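Local coordinates for protein putative ferredoxin--NADP reductase (Plasmodium falciparum 3D7, PDB 2OK8) that probably uses bound FAD to pass electrons between ferredoxin and NADP(H), and may serve the terminal step of isoprenoid precursor synthesis, at residues D165-N170 with N204-G209; K119-E124 with Y137-I142; N5-Y10 with T154-Y159. All coordinates share one frame; numbering follows the deposited sequence.

Contact 1. Residues D165-N170 with N204-G209; sequences DAIQKN and NSNYTG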
loop_
_atom_site.group_PDB
_atom_site.type_symbol
_atom_site.label_atom_id
_atom_site.label_comp_id
_atom_site.label_asym_id
_atom_site.label_seq_id
_atom_site.Cartn_x
_atom_site.Cartn_y
_atom_site.Cartn_z
ATOM N N ASP A 165 13.988 31.241 1.918
ATOM C CA ASP A 165 14.937 32.321 1.655
ATOM C C ASP A 165 15.176 32.564 0.158
ATOM O O ASP A 165 15.675 33.627 -0.226
ATOM C CB ASP A 165 16.309 31.976 2.272
ATOM C CG ASP A 165 16.216 31.379 3.676
ATOM O OD1 ASP A 165 16.034 32.152 4.650
ATOM O OD2 ASP A 165 16.366 30.136 3.807
ATOM N N ALA A 166 14.827 31.575 -0.669
ATOM C CA ALA A 166 15.433 31.391 -1.996
ATOM C C ALA A 166 15.549 32.625 -2.878
ATOM O O ALA A 166 16.641 32.970 -3.315
ATOM C CB ALA A 166 14.755 30.245 -2.751
ATOM N N ILE A 167 14.426 33.281 -3.146
ATOM C CA ILE A 167 14.400 34.422 -4.071
ATOM C C ILE A 167 15.105 35.669 -3.496
ATOM O O ILE A 167 15.765 36.412 -4.235
ATOM C CB ILE A 167 12.946 34.705 -4.575
ATOM C CG1 ILE A 167 12.408 33.473 -5.322
ATOM C CG2 ILE A 167 12.893 35.942 -5.474
ATOM C CD1 ILE A 167 10.959 33.562 -5.784
ATOM N N GLN A 168 15.001 35.867 -2.181
ATOM C CA GLN A 168 15.693 36.975 -1.496
ATOM C C GLN A 168 17.197 36.735 -1.328
ATOM O O GLN A 168 18.005 37.641 -1.559
ATOM C CB GLN A 168 15.061 37.268 -0.125
ATOM C CG GLN A 168 13.629 37.811 -0.184
ATOM C CD GLN A 168 12.573 36.709 -0.137
ATOM O OE1 GLN A 168 12.458 35.890 -1.057
ATOM N NE2 GLN A 168 11.791 36.692 0.940
ATOM N N LYS A 169 17.554 35.518 -0.917
ATOM C CA LYS A 169 18.948 35.110 -0.703
ATOM C C LYS A 169 19.700 34.781 -2.002
ATOM O O LYS A 169 20.912 34.566 -1.974
ATOM C CB LYS A 169 19.001 33.889 0.228
ATOM C CG LYS A 169 18.535 34.150 1.651
ATOM C CD LYS A 169 19.695 34.380 2.612
ATOM C CE LYS A 169 19.295 35.326 3.744
ATOM N NZ LYS A 169 19.083 36.718 3.241
ATOM N N ASN A 170 18.976 34.738 -3.122
ATOM C CA ASN A 170 19.514 34.301 -4.424
ATOM C C ASN A 170 20.278 32.988 -4.334
ATOM O O ASN A 170 21.439 32.905 -4.744
ATOM C CB ASN A 170 20.400 35.381 -5.041
ATOM C CG ASN A 170 19.633 36.620 -5.373
ATOM O OD1 ASN A 170 18.600 36.556 -6.034
ATOM N ND2 ASN A 170 20.119 37.764 -4.903
ATOM N N ASN A 204 9.832 38.465 -15.092
ATOM C CA ASN A 204 9.351 39.002 -13.811
ATOM C C ASN A 204 10.250 38.640 -12.623
ATOM O O ASN A 204 9.945 38.990 -11.481
ATOM C CB ASN A 204 7.906 38.546 -13.536
ATOM C CG ASN A 204 7.019 38.563 -14.785
ATOM O OD1 ASN A 204 6.309 37.595 -15.062
ATOM N ND2 ASN A 204 7.054 39.665 -15.536
ATOM N N SER A 205 11.358 37.957 -12.910
ATOM C CA SER A 205 12.246 37.374 -11.895
ATOM C C SER A 205 13.023 38.393 -11.047
ATOM O O SER A 205 13.723 39.259 -11.582
ATOM C CB SER A 205 13.222 36.390 -12.565
ATOM O OG SER A 205 14.324 36.068 -11.727
ATOM N N ASN A 206 12.897 38.264 -9.725
ATOM C CA ASN A 206 13.756 38.977 -8.767
ATOM C C ASN A 206 14.970 38.113 -8.395
ATOM O O ASN A 206 15.931 38.590 -7.782
ATOM C CB ASN A 206 12.982 39.335 -7.489
ATOM C CG ASN A 206 11.478 39.439 -7.715
ATOM O OD1 ASN A 206 11.010 40.252 -8.516
ATOM N ND2 ASN A 206 10.716 38.611 -7.006
ATOM N N TYR A 207 14.893 36.832 -8.763
ATOM C CA TYR A 207 15.904 35.832 -8.450
ATOM C C TYR A 207 17.104 35.952 -9.374
ATOM O O TYR A 207 16.953 35.965 -10.600
ATOM C CB TYR A 207 15.280 34.439 -8.579
ATOM C CG TYR A 207 16.246 33.292 -8.457
ATOM C CD1 TYR A 207 16.704 32.882 -7.209
ATOM C CD2 TYR A 207 16.682 32.597 -9.584
ATOM C CE1 TYR A 207 17.581 31.820 -7.081
ATOM C CE2 TYR A 207 17.574 31.521 -9.466
ATOM C CZ TYR A 207 18.013 31.146 -8.208
ATOM O OH TYR A 207 18.885 30.101 -8.056
ATOM N N THR A 208 18.295 36.035 -8.789
ATOM C CA THR A 208 19.528 36.130 -9.580
ATOM C C THR A 208 20.570 35.065 -9.197
ATOM O O THR A 208 21.766 35.222 -9.458
ATOM C CB THR A 208 20.153 37.555 -9.517
ATOM O OG1 THR A 208 20.449 37.893 -8.156
ATOM C CG2 THR A 208 19.198 38.604 -10.116
ATOM N N GLY A 209 20.112 33.983 -8.575
ATOM C CA GLY A 209 20.985 32.855 -8.257
ATOM C C GLY A 209 21.262 32.015 -9.490
ATOM O O GLY A 209 20.718 32.264 -10.569
#
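Ile167 on a short helix and Asn170 just past its end lie beside a piece of irregular chain at Tyr207 and Gly209: the CA atoms of Ile167 and Tyr207 are 4.8 Å apart, and those of Asn170 and Gly209 4.4 Å. The helix, about residues 166-169, is loosely bonded, with the backbone N of Lys169 bonded to O of Asp165, and Asn170 leaves it with a positive phi of 49°. Asn170 O then rests 3.5 Å from Gly209 CA.

A side-chain hydrogen bond joins the segments. Asn170 OD1 accepts the backbone N-H of Thr208 at 2.8 Å, and the bond is fairly straight at 163°, although the donor sits well above the amide's carbonyl plane. The CG of Asn170 lies anti to its own carbonyl carbon (chi1 -64°), which points the amide at Thr208. Both segments are lead-ins to neighbouring parallel strands of the NADP-binding domain, 173-178 and 211-217, which helix 183-192 connects in a beta-alpha-beta crossover. Leu192 of that helix touches Ala166, Ile167 and Tyr207.

On the apolar side, the CG2 branch of Ile167 meets the CB of Asn206 at 3.9 Å and the CB of Tyr207 at 4.2 Å. The buried Tyr207 ring turns an edge to the helix, with Ala166 O in its plane and 3.9 Å from Tyr207 CD1. Over the centre of one face sits Gly209 N, 3.4 Å above the ring plane, because the chain folds back across its own tyrosine. Phe193 meets this ring edge-to-face, and the Tyr207 hydroxyl is hydrogen-bonded to the carbonyl O of Thr171.

Contact 2. Residues K119-E124 with Y137-I142; sequences KIHKYE and YCSGFI. With FAD (flavin-adenine dinucleotide), chain F.
Ser139 and His121 bring helix 137-144 up against the strand region 119-124, with a phosphate of FAD gripped by the same serine. The helix begins at Tyr137, whose backbone N-H reaches FAD O2A at 2.8 Å. Its ring meets that of Tyr59. Cys138 follows with its own N-H bonded to FAD O1P at 2.8 Å.

Ser139 carries most of the contact. Its backbone N lies 2.8 Å from FAD O2P, and because OG is held beside that nitrogen (chi1 -61°) the hydroxyl can donate to the same oxygen, with OG 2.6 Å from O2P. OG in turn accepts the backbone N-H of His121 at 3.0 Å and 164°, so it links the strand to the phosphate. It also lies in the plane of the His121 ring, at the edge, 3.4 Å from CD2. With Gly136 just before, this is the Gly-X-Cys-Ser motif of the ferredoxin-NADP reductase family (here Gly-Tyr-Cys-Ser): three successive amides at a helix start meet the pyrophosphate, where the helix dipole probably adds to the attraction. Arg101 NE, from the Arg-X-Tyr-Ser motif (here Arg-Leu-Tyr-Ser), also bonds to the cofactor.

Ile120 CD1 packs against the Ser139 backbone carbonyl, 3.5 Å from O. One turn on, Ile142 offers its CG2 branch to the same Ile120 CD1 at 3.9 Å, an apolar pair; Leu38 and Tyr36 of strand 35-41 touch Ile142 and Ile120 respectively.

Along the strand, Lys119 N donates to FAD O2 of the flavin, and farther on Tyr123 lays one face of its ring against the adenine, FAD C5A lying over its centre. The Tyr123 hydroxyl is hydrogen-bonded to Lys13 NZ of the second subunit.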
loop_
_atom_site.group_PDB
_atom_site.type_symbol
_atom_site.label_atom_id
_atom_site.label_comp_id
_atom_site.label_asym_id
_atom_site.label_seq_id
_atom_site.Cartn_x
_atom_site.Cartn_y
_atom_site.Cartn_z
ATOM N N LYS A 119 4.283 8.678 -15.868
ATOM C CA LYS A 119 4.762 7.604 -16.722
ATOM C C LYS A 119 3.824 6.398 -16.660
ATOM O O LYS A 119 3.363 5.992 -15.582
ATOM C CB LYS A 119 6.188 7.205 -16.345
ATOM C CG LYS A 119 6.693 6.026 -17.135
ATOM C CD LYS A 119 8.097 5.648 -16.758
ATOM C CE LYS A 119 8.680 4.703 -17.798
ATOM N NZ LYS A 119 10.035 4.225 -17.417
ATOM N N ILE A 120 3.527 5.838 -17.827
ATOM C CA ILE A 120 2.719 4.627 -17.906
ATOM C C ILE A 120 3.631 3.409 -17.869
ATOM O O ILE A 120 4.366 3.155 -18.819
ATOM C CB ILE A 120 1.816 4.625 -19.152
ATOM C CG1 ILE A 120 0.998 5.922 -19.246
ATOM C CG2 ILE A 120 0.879 3.410 -19.148
ATOM C CD1 ILE A 120 0.042 6.191 -18.089
ATOM N N HIS A 121 3.602 2.677 -16.754
ATOM C CA HIS A 121 4.390 1.447 -16.592
ATOM C C HIS A 121 3.676 0.220 -17.159
ATOM O O HIS A 121 2.477 0.017 -16.921
ATOM C CB HIS A 121 4.733 1.214 -15.122
ATOM C CG HIS A 121 5.471 2.350 -14.486
ATOM N ND1 HIS A 121 6.817 2.299 -14.210
ATOM C CD2 HIS A 121 5.053 3.577 -14.093
ATOM C CE1 HIS A 121 7.193 3.436 -13.653
ATOM N NE2 HIS A 121 6.142 4.230 -13.577
ATOM N N LYS A 122 4.431 -0.578 -17.919
ATOM C CA LYS A 122 3.936 -1.782 -18.600
ATOM C C LYS A 122 4.878 -2.949 -18.342
ATOM O O LYS A 122 6.060 -2.754 -18.060
ATOM C CB LYS A 122 3.841 -1.557 -20.111
ATOM C CG LYS A 122 3.029 -0.347 -20.516
ATOM C CD LYS A 122 3.452 0.228 -21.862
ATOM C CE LYS A 122 3.355 1.756 -21.826
ATOM N NZ LYS A 122 2.717 2.324 -23.052
ATOM N N TYR A 123 4.339 -4.160 -18.452
ATOM C CA TYR A 123 5.092 -5.402 -18.239
ATOM C C TYR A 123 4.393 -6.599 -18.900
ATOM O O TYR A 123 3.307 -6.465 -19.466
ATOM C CB TYR A 123 5.289 -5.663 -16.735
ATOM C CG TYR A 123 4.011 -5.997 -15.997
ATOM C CD1 TYR A 123 3.651 -7.323 -15.749
ATOM C CD2 TYR A 123 3.160 -4.993 -15.554
ATOM C CE1 TYR A 123 2.469 -7.635 -15.081
ATOM C CE2 TYR A 123 1.988 -5.289 -14.877
ATOM C CZ TYR A 123 1.644 -6.610 -14.643
ATOM O OH TYR A 123 0.471 -6.901 -13.977
ATOM N N GLU A 124 5.036 -7.762 -18.811
ATOM C CA GLU A 124 4.502 -9.031 -19.318
ATOM C C GLU A 124 4.544 -10.065 -18.191
ATOM O O GLU A 124 3.833 -11.072 -18.223
ATOM C CB GLU A 124 5.344 -9.540 -20.495
ATOM C CG GLU A 124 5.612 -8.529 -21.618
ATOM C CD GLU A 124 6.952 -8.768 -22.324
ATOM O OE1 GLU A 124 7.554 -9.853 -22.147
ATOM O OE2 GLU A 124 7.409 -7.862 -23.057
ATOM N N TYR A 137 -0.944 -0.605 -11.630
ATOM C CA TYR A 137 -2.283 -0.306 -11.145
ATOM C C TYR A 137 -2.732 1.118 -11.464
ATOM O O TYR A 137 -3.792 1.328 -12.067
ATOM C CB TYR A 137 -2.394 -0.617 -9.639
ATOM C CG TYR A 137 -3.765 -0.412 -9.028
ATOM C CD1 TYR A 137 -4.902 -1.063 -9.533
ATOM C CD2 TYR A 137 -3.921 0.411 -7.921
ATOM C CE1 TYR A 137 -6.181 -0.862 -8.946
ATOM C CE2 TYR A 137 -5.171 0.603 -7.324
ATOM C CZ TYR A 137 -6.288 -0.030 -7.829
ATOM O OH TYR A 137 -7.495 0.211 -7.207
ATOM N N CYS A 138 -1.938 2.106 -11.064
ATOM C CA CYS A 138 -2.301 3.497 -11.360
ATOM C C CYS A 138 -2.070 3.836 -12.846
ATOM O O CYS A 138 -2.889 4.508 -13.462
ATOM C CB CYS A 138 -1.555 4.468 -10.444
ATOM S SG CYS A 138 -2.285 6.115 -10.417
ATOM N N SER A 139 -0.967 3.335 -13.411
ATOM C CA SER A 139 -0.670 3.443 -14.848
ATOM C C SER A 139 -1.841 3.061 -15.769
ATOM O O SER A 139 -2.183 3.819 -16.666
ATOM C CB SER A 139 0.556 2.602 -15.205
ATOM O OG SER A 139 1.701 3.051 -14.498
ATOM N N GLY A 140 -2.444 1.892 -15.546
ATOM C CA GLY A 140 -3.604 1.464 -16.323
ATOM C C GLY A 140 -4.797 2.375 -16.180
ATOM O O GLY A 140 -5.544 2.594 -17.132
ATOM N N PHE A 141 -4.974 2.913 -14.980
ATOM C CA PHE A 141 -6.032 3.874 -14.691
ATOM C C PHE A 141 -5.824 5.195 -15.446
ATOM O O PHE A 141 -6.767 5.745 -16.003
ATOM C CB PHE A 141 -6.090 4.135 -13.176
ATOM C CG PHE A 141 -7.018 5.250 -12.777
ATOM C CD1 PHE A 141 -8.393 5.139 -12.968
ATOM C CD2 PHE A 141 -6.524 6.396 -12.201
ATOM C CE1 PHE A 141 -9.244 6.161 -12.593
ATOM C CE2 PHE A 141 -7.362 7.424 -11.828
ATOM C CZ PHE A 141 -8.730 7.312 -12.018
ATOM N N ILE A 142 -4.592 5.708 -15.420
ATOM C CA ILE A 142 -4.239 6.967 -16.068
ATOM C C ILE A 142 -4.288 6.832 -17.598
ATOM O O ILE A 142 -4.739 7.751 -18.290
ATOM C CB ILE A 142 -2.852 7.481 -15.573
ATOM C CG1 ILE A 142 -2.887 7.718 -14.065
ATOM C CG2 ILE A 142 -2.388 8.742 -16.348
ATOM C CD1 ILE A 142 -3.907 8.765 -13.619
HETATM P PA FAD F . 2.376 -0.724 -9.618
HETATM O O1A FAD F . 2.407 -0.215 -8.197
HETATM O O2A FAD F . 1.151 -1.522 -9.981
HETATM O O5B FAD F . 3.715 -1.554 -9.812
HETATM C C5B FAD F . 4.968 -0.955 -9.553
HETATM C C4B FAD F . 5.921 -1.357 -10.663
HETATM O O4B FAD F . 5.968 -2.777 -10.708
HETATM C C3B FAD F . 5.407 -0.863 -12.018
HETATM O O3B FAD F . 6.488 -0.483 -12.843
HETATM C C2B FAD F . 4.734 -2.075 -12.622
HETATM O O2B FAD F . 4.753 -2.089 -14.036
HETATM C C1B FAD F . 5.528 -3.218 -11.986
HETATM N N9A FAD F . 4.706 -4.431 -11.875
HETATM C C8A FAD F . 3.448 -4.551 -11.333
HETATM N N7A FAD F . 3.065 -5.838 -11.442
HETATM C C5A FAD F . 4.056 -6.533 -12.051
HETATM C C6A FAD F . 4.176 -7.871 -12.398
HETATM N N6A FAD F . 3.521 -8.752 -11.654
HETATM N N1A FAD F . 5.330 -8.286 -13.037
HETATM C C2A FAD F . 6.362 -7.400 -13.310
HETATM N N3A FAD F . 6.235 -6.075 -12.950
HETATM C C4A FAD F . 5.098 -5.657 -12.330
HETATM N N1 FAD F . 5.736 8.570 -10.953
HETATM C C2 FAD F . 5.561 9.384 -12.052
HETATM O O2 FAD F . 5.254 8.911 -13.143
HETATM N N3 FAD F . 5.715 10.739 -11.928
HETATM C C4 FAD F . 6.065 11.321 -10.735
HETATM O O4 FAD F . 6.196 12.556 -10.699
HETATM C C4X FAD F . 6.250 10.513 -9.619
HETATM N N5 FAD F . 6.604 11.044 -8.388
HETATM C C5X FAD F . 6.779 10.233 -7.282
HETATM C C6 FAD F . 7.147 10.805 -6.060
HETATM C C7 FAD F . 7.331 9.975 -4.949
HETATM C C7M FAD F . 7.705 10.598 -3.628
HETATM C C8 FAD F . 7.144 8.585 -5.053
HETATM C C8M FAD F . 7.332 7.700 -3.853
HETATM C C9 FAD F . 6.785 8.021 -6.278
HETATM C C9A FAD F . 6.596 8.850 -7.398
HETATM N N10 FAD F . 6.246 8.316 -8.633
HETATM C C10 FAD F . 6.082 9.132 -9.737
HETATM C "C1'" FAD F . 6.029 6.852 -8.806
HETATM C "C2'" FAD F . 4.537 6.639 -9.042
HETATM O "O2'" FAD F . 3.957 6.625 -7.758
HETATM C "C3'" FAD F . 4.290 5.381 -9.899
HETATM O "O3'" FAD F . 3.317 5.416 -10.967
HETATM C "C4'" FAD F . 3.932 4.263 -8.988
HETATM O "O4'" FAD F . 4.880 4.265 -7.941
HETATM C "C5'" FAD F . 3.926 3.013 -9.872
HETATM O "O5'" FAD F . 2.629 3.065 -10.397
HETATM P P FAD F . 1.655 1.836 -10.726
HETATM O O1P FAD F . 0.506 1.827 -9.757
HETATM O O2P FAD F . 1.157 2.151 -12.106
HETATM O O3P FAD F . 2.550 0.495 -10.677
#

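Contact 3. Residues N5-Y10 with T154-Y159; sequences NFINLY and TGAHGY
Phe6, Asn8 and Tyr10 meet Gly155 and Ala156 through four backbone hydrogen bonds, of which the two between Tyr10 and Gly155 make one antiparallel hydrogen-bonded pair. Ala156 N gives to Phe6 O at 2.8 Å, and Asn8 N gives to Ala156 O at 2.9 Å. Beyond these, Tyr10 N reaches Gly155 O at 3.1 Å, and Gly155 N returns to Tyr10 O at 2.8 Å. The Gly155-Ala156 peptide is cis, and residues 6-9 make a type II beta turn, with Asn8 at positive phi. Strand 150-157 belongs to the antiparallel beta-barrel of the FAD-binding domain, and the N-terminal arm before strand 16-25 lies along the C-terminal end of that strand, at residues 154-157.

Side chains fill in around this backbone pairing. The CD1 end of Ile7 reaches over to Gly158 O at 3.6 Å, while Phe6 CB sits 4.1 Å from Ala156 CB. Phe6 continues outward onto Lys47 and Leu49. Asn8 brings ND2 to the edge of the His157 ring, 3.2 Å from CE1, with amide and ring planes about 70° apart. His157 itself is held by a hydrogen bond of 2.8 Å between its NE2 and Thr154 OG1, and Gly155 CA lies over one face of the ring, toward its rim. The Tyr10 ring turns an edge to Gly155 O, and its hydroxyl is bonded to the carbonyl O of Leu45.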
loop_
_atom_site.group_PDB
_atom_site.type_symbol
_atom_site.label_atom_id
_atom_site.label_comp_id
_atom_site.label_asym_id
_atom_site.label_seq_id
_atom_site.Cartn_x
_atom_site.Cartn_y
_atom_site.Cartn_z
ATOM N N ASN A 5 -1.221 22.894 8.462
ATOM C CA ASN A 5 -0.462 23.165 7.212
ATOM C C ASN A 5 -0.972 22.315 6.042
ATOM O O ASN A 5 -2.065 21.740 6.115
ATOM C CB ASN A 5 1.049 22.990 7.444
ATOM C CG ASN A 5 1.506 21.528 7.389
ATOM O OD1 ASN A 5 2.625 21.244 6.959
ATOM N ND2 ASN A 5 0.645 20.601 7.815
ATOM N N PHE A 6 -0.177 22.228 4.978
ATOM C CA PHE A 6 -0.593 21.583 3.738
ATOM C C PHE A 6 -0.521 20.069 3.760
ATOM O O PHE A 6 -1.259 19.410 3.038
ATOM C CB PHE A 6 0.209 22.135 2.564
ATOM C CG PHE A 6 0.012 23.603 2.342
ATOM C CD1 PHE A 6 0.892 24.322 1.544
ATOM C CD2 PHE A 6 -1.055 24.281 2.955
ATOM C CE1 PHE A 6 0.703 25.690 1.339
ATOM C CE2 PHE A 6 -1.248 25.650 2.762
ATOM C CZ PHE A 6 -0.367 26.352 1.952
ATOM N N ILE A 7 0.360 19.524 4.594
ATOM C CA ILE A 7 0.604 18.087 4.644
ATOM C C ILE A 7 -0.639 17.351 5.136
ATOM O O ILE A 7 -1.181 17.669 6.201
ATOM C CB ILE A 7 1.870 17.740 5.488
ATOM C CG1 ILE A 7 3.109 18.414 4.896
ATOM C CG2 ILE A 7 2.098 16.242 5.573
ATOM C CD1 ILE A 7 3.279 18.189 3.414
ATOM N N ASN A 8 -1.087 16.384 4.335
ATOM C CA ASN A 8 -2.253 15.548 4.644
ATOM C C ASN A 8 -3.584 16.263 4.910
ATOM O O ASN A 8 -4.417 15.742 5.643
ATOM C CB ASN A 8 -1.946 14.582 5.796
ATOM C CG ASN A 8 -0.927 13.527 5.422
ATOM O OD1 ASN A 8 0.078 13.360 6.109
ATOM N ND2 ASN A 8 -1.185 12.802 4.338
ATOM N N LEU A 9 -3.787 17.436 4.308
ATOM C CA LEU A 9 -5.109 18.044 4.271
ATOM C C LEU A 9 -6.171 17.071 3.749
ATOM O O LEU A 9 -7.285 17.024 4.272
ATOM C CB LEU A 9 -5.106 19.304 3.412
ATOM C CG LEU A 9 -4.734 20.633 4.059
ATOM C CD1 LEU A 9 -4.918 21.723 3.038
ATOM C CD2 LEU A 9 -5.598 20.924 5.296
ATOM N N TYR A 10 -5.824 16.320 2.707
ATOM C CA TYR A 10 -6.663 15.263 2.164
ATOM C C TYR A 10 -5.907 13.952 2.280
ATOM O O TYR A 10 -4.712 13.897 2.030
ATOM C CB TYR A 10 -7.062 15.564 0.713
ATOM C CG TYR A 10 -7.697 16.922 0.583
ATOM C CD1 TYR A 10 -6.938 18.022 0.200
ATOM C CD2 TYR A 10 -9.055 17.121 0.895
ATOM C CE1 TYR A 10 -7.506 19.285 0.102
ATOM C CE2 TYR A 10 -9.632 18.383 0.803
ATOM C CZ TYR A 10 -8.853 19.461 0.408
ATOM O OH TYR A 10 -9.408 20.726 0.322
ATOM N N THR A 154 -5.057 13.102 -2.721
ATOM C CA THR A 154 -4.694 13.252 -1.325
ATOM C C THR A 154 -3.468 14.150 -1.286
ATOM O O THR A 154 -2.821 14.367 -2.314
ATOM C CB THR A 154 -4.386 11.885 -0.664
ATOM O OG1 THR A 154 -3.145 11.377 -1.173
ATOM C CG2 THR A 154 -5.511 10.865 -0.943
ATOM N N GLY A 155 -3.152 14.690 -0.117
ATOM C CA GLY A 155 -1.992 15.550 0.015
ATOM C C GLY A 155 -2.295 16.903 0.621
ATOM O O GLY A 155 -3.462 17.207 0.898
ATOM N N ALA A 156 -1.273 17.755 0.765
ATOM C CA ALA A 156 0.052 17.577 0.150
ATOM C C ALA A 156 0.908 16.510 0.833
ATOM O O ALA A 156 0.637 16.117 1.966
ATOM C CB ALA A 156 0.784 18.897 0.120
ATOM N N HIS A 157 1.916 16.005 0.131
ATOM C CA HIS A 157 2.839 15.070 0.755
ATOM C C HIS A 157 4.251 15.552 0.482
ATOM O O HIS A 157 4.488 16.237 -0.506
ATOM C CB HIS A 157 2.663 13.640 0.218
ATOM C CG HIS A 157 1.257 13.109 0.284
ATOM N ND1 HIS A 157 0.672 12.671 1.457
ATOM C CD2 HIS A 157 0.342 12.891 -0.690
ATOM C CE1 HIS A 157 -0.548 12.232 1.205
ATOM N NE2 HIS A 157 -0.771 12.345 -0.093
ATOM N N GLY A 158 5.172 15.219 1.378
ATOM C CA GLY A 158 6.599 15.407 1.141
ATOM C C GLY A 158 7.204 16.703 1.641
ATOM O O GLY A 158 6.499 17.653 1.985
ATOM N N TYR A 159 8.530 16.733 1.645
ATOM C CA TYR A 159 9.302 17.826 2.220
ATOM C C TYR A 159 10.367 18.308 1.242
ATOM O O TYR A 159 11.303 18.976 1.635
ATOM C CB TYR A 159 9.928 17.387 3.551
ATOM C CG TYR A 159 8.906 16.830 4.508
ATOM C CD1 TYR A 159 8.642 15.455 4.557
ATOM C CD2 TYR A 159 8.161 17.678 5.336
ATOM C CE1 TYR A 159 7.664 14.935 5.419
ATOM C CE2 TYR A 159 7.183 17.172 6.205
ATOM C CZ TYR A 159 6.941 15.802 6.239
ATOM O OH TYR A 159 5.983 15.294 7.096
#

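Overall arrangement
Contacts 2 and 3 both reach the antiparallel sheet of the FAD-binding domain, their centres 24 Å apart and their nearest atoms about 11 Å apart. Along the chain, both segments of contact 2 fall between residues 5-10 and 154-159, and helix 137-144 leads on to strand 150-157. Contact 1 opens next, its helix 166-169 lying between that strand and 173-178, the first strand of the parallel NADP-binding sheet. Its centre is 26 Å from that of contact 3 and 39 Å from that of contact 2, across the chain's centre. Contact 2 thus supplies part of the FAD site, contact 3 ties the N-terminal arm to the barrel, and contact 1 joins a short helix to a loop.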